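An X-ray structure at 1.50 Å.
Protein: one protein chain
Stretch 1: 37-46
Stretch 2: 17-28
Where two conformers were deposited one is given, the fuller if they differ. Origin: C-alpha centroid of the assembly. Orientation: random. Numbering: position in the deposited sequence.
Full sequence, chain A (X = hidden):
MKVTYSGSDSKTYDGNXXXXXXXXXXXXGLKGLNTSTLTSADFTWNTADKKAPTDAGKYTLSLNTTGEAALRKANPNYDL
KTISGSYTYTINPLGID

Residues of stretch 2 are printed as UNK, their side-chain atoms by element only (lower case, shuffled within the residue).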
# COMPACT_ATOMS: atom_id res chain seq x y z
N THR A 37 -5.88 -11.53 2.50
CA THR A 37 -7.12 -10.89 2.91
C THR A 37 -7.06 -9.36 2.86
O THR A 37 -8.09 -8.70 3.04
CB THR A 37 -7.55 -11.31 4.33
OG1 THR A 37 -6.67 -10.71 5.29
CG2 THR A 37 -7.54 -12.83 4.47
N LEU A 38 -5.88 -8.80 2.61
CA LEU A 38 -5.73 -7.34 2.57
C LEU A 38 -6.43 -6.71 1.37
O LEU A 38 -6.44 -7.28 0.27
CB LEU A 38 -4.26 -6.93 2.58
CG LEU A 38 -3.41 -7.49 3.73
CD1 LEU A 38 -1.99 -7.01 3.58
CD2 LEU A 38 -3.99 -7.10 5.09
N THR A 39 -6.99 -5.54 1.60
CA THR A 39 -7.69 -4.79 0.56
C THR A 39 -7.16 -3.37 0.50
O THR A 39 -6.31 -2.97 1.29
CB THR A 39 -9.20 -4.71 0.85
OG1 THR A 39 -9.42 -3.85 1.97
CG2 THR A 39 -9.76 -6.10 1.15
N SER A 40 -7.68 -2.58 -0.44
CA SER A 40 -7.26 -1.19 -0.55
C SER A 40 -7.57 -0.39 0.71
O SER A 40 -6.85 0.56 1.05
CB SER A 40 -7.89 -0.52 -1.78
OG SER A 40 -9.30 -0.55 -1.71
N ALA A 41 -8.62 -0.78 1.42
CA ALA A 41 -9.02 -0.10 2.66
C ALA A 41 -7.98 -0.25 3.77
O ALA A 41 -8.02 0.46 4.78
CB ALA A 41 -10.37 -0.61 3.13
N ASP A 42 -7.04 -1.17 3.57
CA ASP A 42 -6.06 -1.46 4.61
C ASP A 42 -4.83 -0.58 4.53
O ASP A 42 -3.93 -0.68 5.37
CB ASP A 42 -5.68 -2.94 4.55
CG ASP A 42 -6.80 -3.85 5.01
OD1 ASP A 42 -7.50 -3.48 5.97
OD2 ASP A 42 -6.98 -4.93 4.41
N PHE A 43 -4.79 0.30 3.53
CA PHE A 43 -3.68 1.22 3.33
C PHE A 43 -4.24 2.62 3.20
O PHE A 43 -5.32 2.81 2.65
CB PHE A 43 -2.89 0.87 2.06
CG PHE A 43 -2.21 -0.47 2.11
CD1 PHE A 43 -2.93 -1.64 1.88
CD2 PHE A 43 -0.85 -0.56 2.36
CE1 PHE A 43 -2.30 -2.89 1.92
CE2 PHE A 43 -0.21 -1.80 2.39
CZ PHE A 43 -0.94 -2.95 2.18
N THR A 44 -3.50 3.59 3.72
CA THR A 44 -3.91 4.99 3.65
C THR A 44 -2.93 5.79 2.80
O THR A 44 -1.72 5.68 2.96
CB THR A 44 -3.99 5.59 5.06
OG1 THR A 44 -5.04 4.92 5.76
CG2 THR A 44 -4.30 7.08 5.02
N TRP A 45 -3.47 6.59 1.88
CA TRP A 45 -2.67 7.53 1.13
C TRP A 45 -2.13 8.62 2.04
O TRP A 45 -2.89 9.23 2.80
CB TRP A 45 -3.54 8.20 0.07
CG TRP A 45 -3.88 7.33 -1.11
CD1 TRP A 45 -5.00 6.56 -1.26
CD2 TRP A 45 -3.12 7.19 -2.31
NE1 TRP A 45 -4.97 5.92 -2.48
CE2 TRP A 45 -3.83 6.31 -3.15
CE3 TRP A 45 -1.90 7.72 -2.76
CZ2 TRP A 45 -3.36 5.94 -4.42
CZ3 TRP A 45 -1.44 7.36 -4.02
CH2 TRP A 45 -2.16 6.48 -4.84
N ASN A 46 -0.83 8.90 1.92
CA ASN A 46 -0.19 9.94 2.73
C ASN A 46 -0.28 11.28 2.02
O ASN A 46 0.72 11.92 1.69
CB ASN A 46 1.25 9.52 3.06
CG ASN A 46 1.30 8.27 3.94
OD1 ASN A 46 0.58 8.16 4.94
ND2 ASN A 46 2.16 7.31 3.58
N UNK A 17 -8.77 9.90 -10.07
CA UNK A 17 -7.96 9.52 -8.91
C UNK A 17 -7.23 8.20 -9.15
O UNK A 17 -7.73 7.33 -9.87
c UNK A 17 -10.21 9.97 -9.75
c UNK A 17 -10.21 10.12 -8.26
c UNK A 17 -8.99 9.36 -7.78
N UNK A 18 -6.05 8.07 -8.56
CA UNK A 18 -5.28 6.83 -8.67
C UNK A 18 -5.98 5.67 -7.98
O UNK A 18 -6.59 5.83 -6.93
c UNK A 18 -3.90 7.02 -8.06
N UNK A 19 -5.84 4.48 -8.56
CA UNK A 19 -6.37 3.26 -7.98
C UNK A 19 -5.24 2.41 -7.42
O UNK A 19 -4.54 1.72 -8.17
o UNK A 19 -9.14 3.70 -8.74
c UNK A 19 -7.12 2.45 -9.04
c UNK A 19 -8.39 3.13 -9.53
n UNK A 19 -8.63 3.05 -10.83
N UNK A 20 -5.06 2.46 -6.11
CA UNK A 20 -4.07 1.65 -5.43
C UNK A 20 -4.46 0.18 -5.51
O UNK A 20 -5.61 -0.17 -5.23
c UNK A 20 -3.91 0.33 -2.17
c UNK A 20 -3.22 1.10 -3.10
c UNK A 20 -1.15 0.07 -2.39
c UNK A 20 -3.22 -0.58 -1.35
c UNK A 20 -1.84 0.97 -3.19
c UNK A 20 -3.95 2.09 -3.98
c UNK A 20 -1.84 -0.71 -1.46
N UNK A 21 -3.50 -0.66 -5.87
CA UNK A 21 -3.73 -2.10 -5.99
C UNK A 21 -2.92 -2.86 -4.94
O UNK A 21 -1.70 -2.94 -5.03
c UNK A 21 -4.11 -1.95 -8.54
o UNK A 21 -5.90 -3.43 -7.95
c UNK A 21 -5.54 -2.44 -8.63
c UNK A 21 -3.33 -2.59 -7.38
o UNK A 21 -6.33 -1.83 -9.39
N UNK A 22 -3.59 -3.43 -3.92
CA UNK A 22 -2.86 -4.07 -2.83
C UNK A 22 -2.04 -5.29 -3.27
O UNK A 22 -1.08 -5.65 -2.58
c UNK A 22 -3.97 -4.48 -1.85
c UNK A 22 -5.21 -4.51 -2.68
c UNK A 22 -5.04 -3.43 -3.70
N UNK A 23 -2.37 -5.90 -4.40
CA UNK A 23 -1.58 -7.03 -4.87
C UNK A 23 -0.19 -6.64 -5.40
O UNK A 23 0.64 -7.51 -5.66
c UNK A 23 -2.33 -7.89 -5.93
c UNK A 23 -3.61 -8.47 -5.35
o UNK A 23 -2.63 -7.09 -7.07
N UNK A 24 0.06 -5.35 -5.57
CA UNK A 24 1.39 -4.89 -5.97
C UNK A 24 2.30 -4.71 -4.76
O UNK A 24 3.50 -4.48 -4.91
c UNK A 24 1.34 -3.55 -6.73
c UNK A 24 0.53 -3.68 -8.03
o UNK A 24 0.78 -2.53 -5.89
N UNK A 25 1.74 -4.80 -3.56
CA UNK A 25 2.55 -4.70 -2.34
C UNK A 25 3.28 -6.02 -2.14
O UNK A 25 2.68 -7.09 -2.24
c UNK A 25 0.94 -3.06 -1.29
c UNK A 25 1.69 -4.38 -1.10
c UNK A 25 2.54 -4.31 0.16
N UNK A 26 4.59 -5.94 -1.91
CA UNK A 26 5.42 -7.13 -1.78
C UNK A 26 5.80 -7.31 -0.32
O UNK A 26 6.30 -6.39 0.33
c UNK A 26 6.67 -6.98 -2.64
o UNK A 26 5.82 -8.97 -4.57
n UNK A 26 4.52 -7.37 -5.48
c UNK A 26 6.39 -6.70 -4.11
c UNK A 26 5.55 -7.78 -4.75
N UNK A 27 5.59 -8.51 0.17
CA UNK A 27 5.78 -8.80 1.58
C UNK A 27 6.96 -9.73 1.80
O UNK A 27 7.23 -10.62 0.98
c UNK A 27 3.36 -8.49 2.21
c UNK A 27 2.97 -6.54 5.45
n UNK A 27 1.54 -7.28 1.68
c UNK A 27 1.29 -5.98 3.81
c UNK A 27 3.57 -7.45 4.60
c UNK A 27 2.44 -8.22 1.23
c UNK A 27 4.51 -9.44 2.14
c UNK A 27 1.88 -6.91 2.95
c UNK A 27 3.03 -7.64 3.32
c UNK A 27 1.84 -5.82 5.05
N UNK A 28 7.66 -9.54 2.90
CA UNK A 28 8.85 -10.33 3.19
C UNK A 28 9.05 -10.47 4.70
O UNK A 28 8.47 -9.72 5.48
o UNK A 28 11.25 -10.39 2.75
c UNK A 28 10.07 -9.65 2.55
O HOH W 1 -6.67 4.39 -4.55

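Position 17 carries three side-chain carbons that close a ring onto the backbone N, and none reaches stretch 1: Pro 17, whose ring allows the phi of -65° found here. Position 18 has a single carbon, directed toward stretch 1, its CB lying 3.7 Å from CH2 of Trp 45; this is Ala 18, a small apolar residue beside the far end of the indole. At position 19 two carbons lead to one oxygen and one nitrogen; the CA-to-CB bond points away from stretch 1 and nothing there is touched: Asn 19, a polar type that suits an exposed place.

Position 20 shows one carbon and then a six-carbon ring. Its CB lies 3.9 Å from CZ2 of Trp 45, and the ring runs on toward Phe 43 and Ser 40. This is Phe 20, whose CE2 comes within 3.4 Å of CD1 of Phe 43. The two ring planes are inclined at 53°, while CA of Ser 40 sits at the edge of the Phe 20 ring, 4.0 Å from CD2. The flat, buried ring thus meets both side chain and backbone.

Position 21 has three carbons, the third bearing two oxygens; its CA-to-CB bond points away and it makes no contact with stretch 1: Glu 21, a charged residue suited to its exposed position. Position 22 again closes three carbons onto its own N, and the ring lies against the backbone of Thr 39 and Ser 40 and near the ring of Phe 43. This is Pro 22, compact and apolar, whose CG packs 3.9 Å from N of Ser 40.

Positions 23 and 24 each have a carbon bearing one oxygen and one carbon, and neither touches stretch 1. They are Thr 23, its CA-to-CB bond pointing away, and Thr 24, whose OG1 donates a 2.7 Å hydrogen bond to O of Glu 21, steadying the short 3-10 turn. Position 25 has one carbon carrying two more, a branched apolar group facing Phe 43: Val 25, with CG2 3.9 Å from CZ of that ring. Position 26, three carbons ending in an oxygen and a nitrogen, is out of reach; Gln 26, polar and exposed, instead donates from NE2 to O of Thr 24 at 3.1 Å.

Position 27 has one carbon, then fused five- and six-membered rings holding eight carbons and one nitrogen, which reach both Leu 38 and Phe 43. This is Trp 27, a broad ring system able to meet both at once; it brings CZ2 to 3.4 Å from CD1 of Leu 38 and, near the plane of the Phe 43 ring, to 4.1 Å from CZ of Phe 43. Position 28, one carbon and one oxygen, is far from stretch 1: Ser 28, small and polar, as suits an exposed position.

The contact is apolar, with no direct hydrogen bond across it, and buries 463 Å², both sides summed. Phe 43 touches residues 20, 22, 25 and 27, so one ring gathers side chains from a turning backbone. One water adds a polar link: its O accepts from NE1 of Trp 45 (3.1 Å) and N of Phe 20 (3.0 Å), and donates to O of Ala 18 (2.8 Å).

Stretch 2 (17-28) PANFEPTTVQWS
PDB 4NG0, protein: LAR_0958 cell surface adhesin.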